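Local structure of bifunctional protein PutA (Bdellovibrio bacteriovorus, 5UR2) at residues B[274-280]-B[329-334]; B[239-243]-B[306-310]. The protein probably oxidises L-proline to L-glutamate in two steps, with an FAD-dependent proline dehydrogenase and an NAD-dependent L-glutamate gamma-semialdehyde dehydrogenase on one chain. One frame throughout, in Å; residues are numbered along the deposited sequence.

Interaction 1. Residues B[274-280]-B[329-334]. With P5F (N-propargylglycine-modified flavin adenine dinucleotide), chain F.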
loop_
_atom_site.group_PDB
_atom_site.type_symbol
_atom_site.label_atom_id
_atom_site.label_comp_id
_atom_site.label_asym_id
_atom_site.label_seq_id
_atom_site.Cartn_x
_atom_site.Cartn_y
_atom_site.Cartn_z
ATOM N N ALA B 274 11.705 11.766 -44.051
ATOM C CA ALA B 274 10.762 10.732 -44.442
ATOM C C ALA B 274 10.312 9.859 -43.276
ATOM O O ALA B 274 9.346 9.112 -43.429
ATOM C CB ALA B 274 11.371 9.842 -45.543
ATOM N N TYR B 275 10.966 9.914 -42.126
ATOM C CA TYR B 275 10.448 9.098 -41.038
ATOM C C TYR B 275 9.248 9.737 -40.351
ATOM O O TYR B 275 8.693 9.127 -39.425
ATOM C CB TYR B 275 11.562 8.766 -40.025
ATOM C CG TYR B 275 12.057 9.852 -39.073
ATOM C CD1 TYR B 275 11.707 11.202 -39.219
ATOM C CD2 TYR B 275 12.926 9.508 -38.023
ATOM C CE1 TYR B 275 12.199 12.176 -38.318
ATOM C CE2 TYR B 275 13.417 10.461 -37.134
ATOM C CZ TYR B 275 13.052 11.786 -37.272
ATOM O OH TYR B 275 13.573 12.710 -36.376
ATOM N N LEU B 276 8.833 10.934 -40.779
ATOM C CA LEU B 276 7.634 11.566 -40.243
ATOM C C LEU B 276 6.397 11.069 -40.982
ATOM O O LEU B 276 6.409 10.925 -42.213
ATOM C CB LEU B 276 7.701 13.090 -40.356
ATOM C CG LEU B 276 8.776 13.769 -39.494
ATOM C CD1 LEU B 276 8.728 15.289 -39.668
ATOM C CD2 LEU B 276 8.639 13.350 -38.024
ATOM N N ARG B 277 5.315 10.842 -40.219
ATOM C CA ARG B 277 4.059 10.391 -40.823
ATOM C C ARG B 277 3.470 11.418 -41.796
ATOM O O ARG B 277 2.776 11.035 -42.750
ATOM C CB ARG B 277 3.033 10.053 -39.725
ATOM C CG ARG B 277 3.472 8.890 -38.833
ATOM C CD ARG B 277 2.576 8.654 -37.594
ATOM N NE ARG B 277 3.188 7.616 -36.761
ATOM C CZ ARG B 277 3.056 6.304 -36.965
ATOM N NH1 ARG B 277 2.320 5.843 -37.968
ATOM N NH2 ARG B 277 3.677 5.444 -36.177
ATOM N N ASP B 278 3.737 12.712 -41.601
ATOM C CA ASP B 278 3.128 13.725 -42.454
ATOM C C ASP B 278 4.060 14.212 -43.554
ATOM O O ASP B 278 3.725 15.154 -44.276
ATOM C CB ASP B 278 2.594 14.899 -41.604
ATOM C CG ASP B 278 3.675 15.647 -40.846
ATOM O OD1 ASP B 278 4.879 15.424 -41.108
ATOM O OD2 ASP B 278 3.306 16.472 -39.970
ATOM N N SER B 279 5.187 13.536 -43.750
ATOM C CA SER B 279 6.181 14.032 -44.685
ATOM C C SER B 279 5.732 13.902 -46.145
ATOM O O SER B 279 6.079 14.757 -46.975
ATOM C CB SER B 279 7.507 13.311 -44.426
ATOM O OG SER B 279 7.346 11.888 -44.461
ATOM N N PHE B 280 4.987 12.854 -46.501
ATOM C CA PHE B 280 4.536 12.787 -47.892
ATOM C C PHE B 280 3.553 13.913 -48.196
ATOM O O PHE B 280 3.592 14.496 -49.282
ATOM C CB PHE B 280 3.936 11.413 -48.219
ATOM C CG PHE B 280 3.488 11.268 -49.657
ATOM C CD1 PHE B 280 4.398 11.427 -50.707
ATOM C CD2 PHE B 280 2.178 10.902 -49.964
ATOM C CE1 PHE B 280 3.989 11.287 -52.051
ATOM C CE2 PHE B 280 1.764 10.744 -51.280
ATOM C CZ PHE B 280 2.672 10.938 -52.338
ATOM N N GLU B 329 8.689 1.190 -42.602
ATOM C CA GLU B 329 7.785 2.284 -42.975
ATOM C C GLU B 329 8.562 3.519 -43.407
ATOM O O GLU B 329 8.188 4.183 -44.377
ATOM C CB GLU B 329 6.854 2.677 -41.825
ATOM C CG GLU B 329 5.697 1.754 -41.556
ATOM C CD GLU B 329 4.799 2.265 -40.433
ATOM O OE1 GLU B 329 5.280 2.436 -39.287
ATOM O OE2 GLU B 329 3.609 2.524 -40.713
ATOM N N SER B 330 9.642 3.859 -42.690
ATOM C CA SER B 330 10.440 5.022 -43.078
ATOM C C SER B 330 11.090 4.821 -44.446
ATOM O O SER B 330 11.027 5.705 -45.310
ATOM C CB SER B 330 11.499 5.311 -42.020
ATOM O OG SER B 330 10.894 5.708 -40.813
ATOM N N ASP B 331 11.702 3.653 -44.668
ATOM C CA ASP B 331 12.303 3.369 -45.966
ATOM C C ASP B 331 11.254 3.447 -47.072
ATOM O O ASP B 331 11.450 4.124 -48.089
ATOM C CB ASP B 331 12.939 1.974 -45.960
ATOM C CG ASP B 331 14.176 1.870 -45.050
ATOM O OD1 ASP B 331 14.762 2.900 -44.640
ATOM O OD2 ASP B 331 14.572 0.721 -44.762
ATOM N N ALA B 332 10.098 2.809 -46.857
ATOM C CA ALA B 332 9.068 2.782 -47.894
ATOM C C ALA B 332 8.551 4.181 -48.181
ATOM O O ALA B 332 8.331 4.546 -49.343
ATOM C CB ALA B 332 7.914 1.859 -47.488
ATOM N N ASN B 333 8.347 4.976 -47.128
ATOM C CA ASN B 333 7.906 6.350 -47.315
ATOM C C ASN B 333 8.983 7.184 -48.009
ATOM O O ASN B 333 8.667 8.064 -48.817
ATOM C CB ASN B 333 7.540 6.959 -45.958
ATOM C CG ASN B 333 6.856 8.287 -46.102
ATOM O OD1 ASN B 333 5.732 8.357 -46.614
ATOM N ND2 ASN B 333 7.514 9.353 -45.669
ATOM N N TYR B 334 10.261 6.923 -47.706
ATOM C CA TYR B 334 11.343 7.615 -48.407
ATOM C C TYR B 334 11.234 7.378 -49.906
ATOM O O TYR B 334 11.276 8.323 -50.705
ATOM C CB TYR B 334 12.705 7.141 -47.891
ATOM C CG TYR B 334 13.882 7.977 -48.363
ATOM C CD1 TYR B 334 14.343 7.910 -49.677
ATOM C CD2 TYR B 334 14.549 8.815 -47.474
ATOM C CE1 TYR B 334 15.424 8.688 -50.108
ATOM C CE2 TYR B 334 15.619 9.581 -47.878
ATOM C CZ TYR B 334 16.060 9.518 -49.197
ATOM O OH TYR B 334 17.126 10.303 -49.572
HETATM P PA P5F F . 19.183 3.844 -42.732
HETATM O O1A P5F F . 18.685 3.193 -44.066
HETATM O O2A P5F F . 19.810 2.979 -41.756
HETATM O O5B P5F F . 18.106 4.473 -41.889
HETATM C C5B P5F F . 18.219 4.792 -40.507
HETATM C C4B P5F F . 17.056 5.722 -40.128
HETATM O O4B P5F F . 15.812 5.067 -40.055
HETATM C C3B P5F F . 17.165 6.442 -38.816
HETATM O O3B P5F F . 18.019 7.521 -38.871
HETATM C C2B P5F F . 15.768 6.842 -38.555
HETATM O O2B P5F F . 15.480 7.991 -39.275
HETATM C C1B P5F F . 14.991 5.707 -39.118
HETATM N N9A P5F F . 14.584 4.724 -38.146
HETATM C C8A P5F F . 15.390 3.984 -37.292
HETATM N N7A P5F F . 14.610 3.169 -36.570
HETATM C C5A P5F F . 13.273 3.337 -36.936
HETATM C C6A P5F F . 12.058 2.792 -36.524
HETATM N N6A P5F F . 12.016 1.786 -35.500
HETATM N N1A P5F F . 10.902 3.200 -37.081
HETATM C C2A P5F F . 10.890 4.138 -38.051
HETATM N N3A P5F F . 12.060 4.712 -38.455
HETATM C C4A P5F F . 13.240 4.343 -37.941
HETATM N N1 P5F F . 18.319 14.316 -40.265
HETATM C C2 P5F F . 17.320 15.277 -39.861
HETATM O O2 P5F F . 16.257 14.833 -39.108
HETATM N N3 P5F F . 17.422 16.654 -40.242
HETATM C C4 P5F F . 18.501 17.141 -41.020
HETATM O O4 P5F F . 18.539 18.500 -41.356
HETATM C C4X P5F F . 19.562 16.131 -41.439
HETATM N N5 P5F F . 20.784 16.542 -42.126
HETATM C C5X P5F F . 21.502 15.480 -42.858
HETATM C C6 P5F F . 22.394 15.839 -44.003
HETATM C C7 P5F F . 23.016 14.816 -44.763
HETATM C C7M P5F F . 23.916 15.193 -45.919
HETATM C C8 P5F F . 22.794 13.442 -44.444
HETATM C C8M P5F F . 23.435 12.328 -45.232
HETATM C C9 P5F F . 21.949 13.094 -43.364
HETATM C C9A P5F F . 21.294 14.163 -42.558
HETATM N N10 P5F F . 20.402 13.799 -41.456
HETATM C C10 P5F F . 19.439 14.787 -41.056
HETATM C "C1'" P5F F . 20.337 12.428 -40.891
HETATM C "C2'" P5F F . 19.434 11.501 -41.706
HETATM O "O2'" P5F F . 18.131 11.919 -41.559
HETATM C "C3'" P5F F . 19.534 10.019 -41.340
HETATM O "O3'" P5F F . 19.133 9.864 -40.030
HETATM C "C4'" P5F F . 20.924 9.413 -41.472
HETATM O "O4'" P5F F . 21.583 10.117 -42.468
HETATM C "C5'" P5F F . 20.963 7.887 -41.675
HETATM O "O5'" P5F F . 19.954 7.397 -42.536
HETATM P P P5F F . 20.155 6.246 -43.662
HETATM O O1P P5F F . 19.221 6.286 -44.931
HETATM O O2P P5F F . 21.710 6.349 -43.890
HETATM O O3P P5F F . 20.253 4.876 -42.762
HETATM C C21 P5F F . 21.761 17.852 -40.083
HETATM C C22 P5F F . 21.282 17.267 -41.202
HETATM C C23 P5F F . 21.001 18.996 -39.389
HETATM O O HOH W 1 4.371 10.344 -45.133
#
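Glu329 faces Arg277 across the edge of this contact, but OE2 stays 4.5 Å from NH1 and well out of the guanidinium plane, so only the charges attract; Thr454 bonds to both side chains. One residue on, Ser330 puts its hydroxyl between Tyr275 and the cofactor. OG donates to N3A of the cofactor's adenine at 2.8 Å and also touches CB of Tyr275 at 3.2 Å. The Tyr275 ring turns away toward the adenosine ribose, where CD2 meets O2B. Asn333 carries the polar core. With CG anti to the backbone N (chi1 -170°), its amide reaches into the turn 276-279: ND2 donates to a lone pair of Ala274 O at 2.9 Å and, weakly, to Ser279 OG. That hydroxyl in turn donates to Leu276 O. The carbonyl acceptor on ND2 sets which way round the amide lies; OD1 is 2.8 Å from a water, probably its donor, which accepts the N-H of Phe280. Tyr334 closes the row, its CB 3.8 Å from Ala274 CB. The loop leaving strand 268-273 thus packs on helix 327-343 beside the FAD adenosine, in the TIM-type barrel of the proline dehydrogenase domain.

Interaction 2. Residues B[239-243]-B[306-310]. With P5F (N-propargylglycine-modified flavin adenine dinucleotide), chain F.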
loop_
_atom_site.group_PDB
_atom_site.type_symbol
_atom_site.label_atom_id
_atom_site.label_comp_id
_atom_site.label_asym_id
_atom_site.label_seq_id
_atom_site.Cartn_x
_atom_site.Cartn_y
_atom_site.Cartn_z
ATOM N N ASP B 239 18.230 23.450 -42.609
ATOM C CA ASP B 239 18.064 22.114 -42.049
ATOM C C ASP B 239 16.689 21.968 -41.402
ATOM O O ASP B 239 15.952 22.939 -41.200
ATOM C CB ASP B 239 19.176 21.781 -41.044
ATOM C CG ASP B 239 20.536 21.511 -41.722
ATOM O OD1 ASP B 239 20.570 21.148 -42.918
ATOM O OD2 ASP B 239 21.582 21.634 -41.054
ATOM N N MET B 240 16.341 20.729 -41.070
ATOM C CA MET B 240 15.100 20.442 -40.362
ATOM C C MET B 240 15.437 19.821 -39.025
ATOM O O MET B 240 16.122 18.788 -38.968
ATOM C CB MET B 240 14.184 19.507 -41.146
ATOM C CG MET B 240 12.837 19.368 -40.471
ATOM S SD MET B 240 11.958 20.931 -40.385
ATOM C CE MET B 240 11.426 21.039 -42.098
ATOM N N GLU B 241 14.931 20.438 -37.963
ATOM C CA GLU B 241 15.189 19.997 -36.598
ATOM C C GLU B 241 14.023 19.147 -36.096
ATOM O O GLU B 241 13.358 18.474 -36.894
ATOM C CB GLU B 241 15.452 21.217 -35.701
ATOM C CG GLU B 241 16.717 21.965 -36.113
ATOM C CD GLU B 241 16.756 23.412 -35.618
ATOM O OE1 GLU B 241 16.004 24.242 -36.168
ATOM O OE2 GLU B 241 17.552 23.725 -34.695
ATOM N N GLN B 242 13.770 19.167 -34.786
ATOM C CA GLN B 242 12.801 18.267 -34.170
ATOM C C GLN B 242 11.367 18.610 -34.580
ATOM O O GLN B 242 11.074 19.674 -35.137
ATOM C CB GLN B 242 12.935 18.285 -32.645
ATOM C CG GLN B 242 12.648 19.619 -32.016
ATOM C CD GLN B 242 13.867 20.543 -31.985
ATOM O OE1 GLN B 242 14.973 20.186 -32.441
ATOM N NE2 GLN B 242 13.664 21.745 -31.450
ATOM N N TYR B 243 10.458 17.672 -34.299
ATOM C CA TYR B 243 9.095 17.807 -34.802
ATOM C C TYR B 243 8.397 19.052 -34.253
ATOM O O TYR B 243 7.562 19.645 -34.943
ATOM C CB TYR B 243 8.292 16.549 -34.473
ATOM C CG TYR B 243 6.950 16.503 -35.184
ATOM C CD1 TYR B 243 6.880 16.296 -36.559
ATOM C CD2 TYR B 243 5.759 16.683 -34.484
ATOM C CE1 TYR B 243 5.662 16.244 -37.217
ATOM C CE2 TYR B 243 4.531 16.627 -35.130
ATOM C CZ TYR B 243 4.490 16.410 -36.499
ATOM O OH TYR B 243 3.277 16.360 -37.156
ATOM N N TYR B 306 16.061 12.356 -35.190
ATOM C CA TYR B 306 15.593 12.503 -33.814
ATOM C C TYR B 306 14.630 11.384 -33.404
ATOM O O TYR B 306 13.702 11.611 -32.623
ATOM C CB TYR B 306 14.950 13.881 -33.616
ATOM C CG TYR B 306 15.810 15.044 -34.105
ATOM C CD1 TYR B 306 16.783 15.609 -33.283
ATOM C CD2 TYR B 306 15.638 15.583 -35.381
ATOM C CE1 TYR B 306 17.577 16.669 -33.724
ATOM C CE2 TYR B 306 16.421 16.635 -35.831
ATOM C CZ TYR B 306 17.388 17.181 -34.997
ATOM O OH TYR B 306 18.176 18.225 -35.434
ATOM N N TRP B 307 14.850 10.164 -33.912
ATOM C CA TRP B 307 13.853 9.105 -33.766
ATOM C C TRP B 307 13.615 8.766 -32.296
ATOM O O TRP B 307 12.474 8.776 -31.830
ATOM C CB TRP B 307 14.261 7.853 -34.548
ATOM C CG TRP B 307 13.136 6.852 -34.580
ATOM C CD1 TRP B 307 12.139 6.788 -35.499
ATOM C CD2 TRP B 307 12.870 5.814 -33.624
ATOM N NE1 TRP B 307 11.277 5.760 -35.194
ATOM C CE2 TRP B 307 11.702 5.143 -34.051
ATOM C CE3 TRP B 307 13.513 5.382 -32.454
ATOM C CZ2 TRP B 307 11.156 4.062 -33.353
ATOM C CZ3 TRP B 307 12.971 4.305 -31.755
ATOM C CH2 TRP B 307 11.806 3.653 -32.213
ATOM N N ASP B 308 14.679 8.422 -31.563
ATOM C CA ASP B 308 14.534 8.128 -30.136
ATOM C C ASP B 308 13.916 9.300 -29.384
ATOM O O ASP B 308 13.006 9.116 -28.567
ATOM C CB ASP B 308 15.885 7.767 -29.513
ATOM C CG ASP B 308 16.434 6.462 -30.038
ATOM O OD1 ASP B 308 15.873 5.401 -29.702
ATOM O OD2 ASP B 308 17.428 6.499 -30.790
ATOM N N TYR B 309 14.419 10.518 -29.631
ATOM C CA TYR B 309 13.868 11.700 -28.969
ATOM C C TYR B 309 12.366 11.830 -29.210
ATOM O O TYR B 309 11.596 12.088 -28.273
ATOM C CB TYR B 309 14.598 12.965 -29.434
ATOM C CG TYR B 309 13.919 14.245 -28.990
ATOM C CD1 TYR B 309 14.171 14.805 -27.732
ATOM C CD2 TYR B 309 13.011 14.899 -29.823
ATOM C CE1 TYR B 309 13.537 15.996 -27.331
ATOM C CE2 TYR B 309 12.377 16.077 -29.427
ATOM C CZ TYR B 309 12.651 16.623 -28.186
ATOM O OH TYR B 309 12.011 17.783 -27.803
ATOM N N GLU B 310 11.926 11.656 -30.463
ATOM C CA GLU B 310 10.513 11.875 -30.765
ATOM C C GLU B 310 9.612 10.844 -30.076
ATOM O O GLU B 310 8.529 11.198 -29.587
ATOM C CB GLU B 310 10.274 11.861 -32.278
ATOM C CG GLU B 310 11.015 12.930 -33.113
ATOM C CD GLU B 310 10.631 14.375 -32.794
ATOM O OE1 GLU B 310 9.714 14.616 -31.981
ATOM O OE2 GLU B 310 11.255 15.282 -33.379
HETATM P PA P5F F . 19.183 3.844 -42.732
HETATM O O1A P5F F . 18.685 3.193 -44.066
HETATM O O2A P5F F . 19.810 2.979 -41.756
HETATM O O5B P5F F . 18.106 4.473 -41.889
HETATM C C5B P5F F . 18.219 4.792 -40.507
HETATM C C4B P5F F . 17.056 5.722 -40.128
HETATM O O4B P5F F . 15.812 5.067 -40.055
HETATM C C3B P5F F . 17.165 6.442 -38.816
HETATM O O3B P5F F . 18.019 7.521 -38.871
HETATM C C2B P5F F . 15.768 6.842 -38.555
HETATM O O2B P5F F . 15.480 7.991 -39.275
HETATM C C1B P5F F . 14.991 5.707 -39.118
HETATM N N9A P5F F . 14.584 4.724 -38.146
HETATM C C8A P5F F . 15.390 3.984 -37.292
HETATM N N7A P5F F . 14.610 3.169 -36.570
HETATM C C5A P5F F . 13.273 3.337 -36.936
HETATM C C6A P5F F . 12.058 2.792 -36.524
HETATM N N6A P5F F . 12.016 1.786 -35.500
HETATM N N1A P5F F . 10.902 3.200 -37.081
HETATM C C2A P5F F . 10.890 4.138 -38.051
HETATM N N3A P5F F . 12.060 4.712 -38.455
HETATM C C4A P5F F . 13.240 4.343 -37.941
HETATM N N1 P5F F . 18.319 14.316 -40.265
HETATM C C2 P5F F . 17.320 15.277 -39.861
HETATM O O2 P5F F . 16.257 14.833 -39.108
HETATM N N3 P5F F . 17.422 16.654 -40.242
HETATM C C4 P5F F . 18.501 17.141 -41.020
HETATM O O4 P5F F . 18.539 18.500 -41.356
HETATM C C4X P5F F . 19.562 16.131 -41.439
HETATM N N5 P5F F . 20.784 16.542 -42.126
HETATM C C5X P5F F . 21.502 15.480 -42.858
HETATM C C6 P5F F . 22.394 15.839 -44.003
HETATM C C7 P5F F . 23.016 14.816 -44.763
HETATM C C7M P5F F . 23.916 15.193 -45.919
HETATM C C8 P5F F . 22.794 13.442 -44.444
HETATM C C8M P5F F . 23.435 12.328 -45.232
HETATM C C9 P5F F . 21.949 13.094 -43.364
HETATM C C9A P5F F . 21.294 14.163 -42.558
HETATM N N10 P5F F . 20.402 13.799 -41.456
HETATM C C10 P5F F . 19.439 14.787 -41.056
HETATM C "C1'" P5F F . 20.337 12.428 -40.891
HETATM C "C2'" P5F F . 19.434 11.501 -41.706
HETATM O "O2'" P5F F . 18.131 11.919 -41.559
HETATM C "C3'" P5F F . 19.534 10.019 -41.340
HETATM O "O3'" P5F F . 19.133 9.864 -40.030
HETATM C "C4'" P5F F . 20.924 9.413 -41.472
HETATM O "O4'" P5F F . 21.583 10.117 -42.468
HETATM C "C5'" P5F F . 20.963 7.887 -41.675
HETATM O "O5'" P5F F . 19.954 7.397 -42.536
HETATM P P P5F F . 20.155 6.246 -43.662
HETATM O O1P P5F F . 19.221 6.286 -44.931
HETATM O O2P P5F F . 21.710 6.349 -43.890
HETATM O O3P P5F F . 20.253 4.876 -42.762
HETATM C C21 P5F F . 21.761 17.852 -40.083
HETATM C C22 P5F F . 21.282 17.267 -41.202
HETATM C C23 P5F F . 21.001 18.996 -39.389
#
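Tyr306 lays its ring against the backbone of residues 240-242. Gln242 N sits over one face, offset toward the rim, and Met240 O lies at the edge near the ring plane, while CE2 comes within 3.5 Å of Glu241 C. A chi1 of -50° sets CG anti to the carbonyl carbon and beside the backbone N, which sends the ring across to the loop. Tyr306 OH ends alongside the Glu241 chain, which points the same way; the carboxylate, 54° from the ring plane, goes on to Thr200. Both segments lie just beyond C-terminal ends of barrel strands, where a TIM-type barrel places its active site, and here they border the modified flavin. Met240 pairs with its pyrimidine edge through the backbone: its N donates to O4 at 3.1 Å and its O accepts from N3 at 2.8 Å. Trp307, turned from the loop, spreads one ring face over the adenine. One turn along the helix, Glu310 bends back at chi2 and offers the syn side of OE2 to the N-H of Tyr243, at 2.7 Å and 158°, though the donor is tilted out of the carboxylate plane. The same oxygen touches Gln242 CB at 3.5 Å. CE2 of Tyr309 meets that same Gln242 CB at 3.9 Å, the CB lying oblique to the ring.

Interactions 1 and 2 have centres about 13 Å apart and interleave along the chain, loop 274-280 falling between segments 239-243 and 306-310. That loop joins them directly. Tyr275 OH and Tyr306 N, 2.8 Å apart, probably hydrogen-bond at the start of helix 307-317, and Asp278 OD2 probably bonds Tyr243 OH, also at 2.8 Å. Beside this second link, Leu276 CD2 packs on Tyr243 CD1 at 3.7 Å. Both contacts touch the N-propargylglycine-modified FAD: 274-280/329-334 meets the adenosine ribose and adenine, whereas 239-243/306-310 reaches the pyrimidine end of the isoalloxazine and, through Trp307, the adenine again, so one base is met from two successive helices, 307-317 and 327-343.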